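Local structure of diguanylate cyclase/phosphodiesterase-domain containing protein (Thermotoga maritima MSB8, 6KHU) at residues Y7-D10 and H11-L15. The protein is a putative diguanylate cyclase, built on a GGDEF-type domain of the nucleotide-cyclase clan, and probably acts in cyclic di-GMP signalling. Residues are numbered along the deposited sequence; the frame is centred on the assembly and turned at random.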
loop_
_atom_site.group_PDB
_atom_site.type_symbol
_atom_site.label_atom_id
_atom_site.label_comp_id
_atom_site.label_asym_id
_atom_site.label_seq_id
_atom_site.Cartn_x
_atom_site.Cartn_y
_atom_site.Cartn_z
ATOM N N TYR A 7 7.776 -4.508 -6.089
ATOM C CA TYR A 7 8.743 -3.519 -6.555
ATOM C C TYR A 7 9.599 -2.961 -5.420
ATOM O O TYR A 7 9.108 -2.709 -4.314
ATOM C CB TYR A 7 8.019 -2.367 -7.268
ATOM C CG TYR A 7 7.191 -2.808 -8.473
ATOM C CD1 TYR A 7 7.792 -3.071 -9.701
ATOM C CD2 TYR A 7 5.815 -2.957 -8.376
ATOM C CE1 TYR A 7 7.040 -3.468 -10.795
ATOM C CE2 TYR A 7 5.059 -3.345 -9.454
ATOM C CZ TYR A 7 5.673 -3.603 -10.659
ATOM O OH TYR A 7 4.905 -3.996 -11.713
ATOM N N ALA A 8 10.888 -2.768 -5.707
ATOM C CA ALA A 8 11.764 -2.040 -4.803
ATOM C C ALA A 8 11.263 -0.610 -4.619
ATOM O O ALA A 8 10.511 -0.080 -5.442
ATOM C CB ALA A 8 13.196 -2.011 -5.346
ATOM N N LYS A 9 11.717 0.028 -3.537
ATOM C CA LYS A 9 11.185 1.332 -3.143
ATOM C C LYS A 9 11.177 2.334 -4.294
ATOM O O LYS A 9 10.138 2.924 -4.613
ATOM C CB LYS A 9 11.991 1.897 -1.977
ATOM C CG LYS A 9 11.488 3.253 -1.500
ATOM C CD LYS A 9 12.484 3.890 -0.529
ATOM C CE LYS A 9 11.875 5.069 0.213
ATOM N NZ LYS A 9 12.899 5.718 1.055
ATOM N N ASP A 10 12.339 2.559 -4.915
ATOM C CA ASP A 10 12.429 3.614 -5.921
ATOM C C ASP A 10 11.688 3.229 -7.192
ATOM O O ASP A 10 11.085 4.087 -7.844
ATOM C CB ASP A 10 13.884 3.940 -6.225
ATOM C CG ASP A 10 14.555 4.697 -5.092
ATOM O OD1 ASP A 10 13.872 5.005 -4.093
ATOM O OD2 ASP A 10 15.764 4.993 -5.201
ATOM N N HIS A 11 11.723 1.945 -7.558
ATOM C CA HIS A 11 10.911 1.467 -8.671
ATOM C C HIS A 11 9.431 1.720 -8.389
ATOM O O HIS A 11 8.720 2.313 -9.210
ATOM C CB HIS A 11 11.192 -0.029 -8.903
ATOM C CG HIS A 11 10.641 -0.569 -10.188
ATOM N ND1 HIS A 11 10.977 -1.815 -10.675
ATOM C CD2 HIS A 11 9.768 -0.044 -11.081
ATOM C CE1 HIS A 11 10.345 -2.032 -11.815
ATOM N NE2 HIS A 11 9.596 -0.975 -12.080
ATOM N N PHE A 12 8.967 1.303 -7.206
ATOM C CA PHE A 12 7.588 1.527 -6.787
ATOM C C PHE A 12 7.204 3.000 -6.878
ATOM O O PHE A 12 6.135 3.352 -7.401
ATOM C CB PHE A 12 7.392 1.026 -5.353
ATOM C CG PHE A 12 6.053 1.388 -4.776
ATOM C CD1 PHE A 12 4.940 0.623 -5.060
ATOM C CD2 PHE A 12 5.901 2.520 -3.982
ATOM C CE1 PHE A 12 3.692 0.970 -4.557
ATOM C CE2 PHE A 12 4.662 2.872 -3.475
ATOM C CZ PHE A 12 3.553 2.095 -3.766
ATOM N N LEU A 13 8.050 3.875 -6.337
ATOM C CA LEU A 13 7.703 5.286 -6.277
ATOM C C LEU A 13 7.645 5.900 -7.668
ATOM O O LEU A 13 6.827 6.794 -7.912
ATOM C CB LEU A 13 8.703 6.036 -5.392
ATOM C CG LEU A 13 8.559 5.825 -3.876
ATOM C CD1 LEU A 13 9.783 6.375 -3.141
ATOM C CD2 LEU A 13 7.293 6.478 -3.344
ATOM N N ARG A 14 8.499 5.436 -8.587
ATOM C CA ARG A 14 8.397 5.873 -9.975
ATOM C C ARG A 14 7.046 5.500 -10.571
ATOM O O ARG A 14 6.384 6.334 -11.196
ATOM C CB ARG A 14 9.531 5.275 -10.809
ATOM C CG ARG A 14 9.650 5.912 -12.188
ATOM C CD ARG A 14 10.891 5.429 -12.942
ATOM N NE ARG A 14 10.696 4.091 -13.498
ATOM C CZ ARG A 14 11.320 3.007 -13.052
ATOM N NH1 ARG A 14 12.185 3.114 -12.043
ATOM N NH2 ARG A 14 11.083 1.825 -13.618
ATOM N N LEU A 15 6.617 4.244 -10.382
ATOM C CA LEU A 15 5.311 3.822 -10.880
ATOM C C LEU A 15 4.187 4.624 -10.238
ATOM O O LEU A 15 3.182 4.939 -10.895
ATOM C CB LEU A 15 5.104 2.322 -10.633
ATOM C CG LEU A 15 6.089 1.391 -11.375
ATOM C CD1 LEU A 15 5.897 -0.069 -10.972
ATOM C CD2 LEU A 15 5.969 1.535 -12.905
#
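Y7 lies against the first turns of the helix that starts just after it, and its ring meets H11 and L15 in two different ways. Methyl CD1 of L15 sits over the middle of one tyrosine face, 3.5 Å from the ring centroid and almost on the ring normal, a well-centred CH-pi contact. H11 receives the ring's edge instead: CD1 of Y7 points into the imidazole face, 3.5 Å from CE1 of H11, in an edge-to-face pair with planes at 64°. CG of H11 stands anti to its backbone N (chi1 -168°), which swings the imidazole back toward the tyrosine. Nearer the backbone, CB of Y7 packs on CB of F12 at 3.9 Å. This is the tight part: the Y7 ring with the L15 methyl over its face and the imidazole at its edge, beside the buried F12. Replacing Y7 by an alanine would probably leave the L15 methyl and the imidazole face without their aromatic partner and let the H11 ring turn more freely.

A8 holds the N-cap position, and its carbonyl starts the helical bonding: F12 N donates to A8 O at 2.7 Å, almost straight at 174°. L13 N to K9 O and R14 N to D10 O continue the pattern. The flank of K9, D10 and L13 is looser and more exposed. There K9 and L13 run side by side, with CG of K9 3.9 Å from CD1 of L13, and K9 forms a cation-pi contact with Y69, while D10 lies exposed on the same turn.

The contact sits where short strand 7-8, outermost in this chain's mixed sheet, leads into helix 9-26, the first long helix of the GGDEF-type domain. Y7 makes backbone hydrogen bonds with V66 and R68 of the parallel strand 65-68, and its hydroxyl is hydrogen-bonded to R5 NH1. F12 meets F77 of strand 73-79, and Y7 and L15 both touch S65, joining the helix start to the sheet.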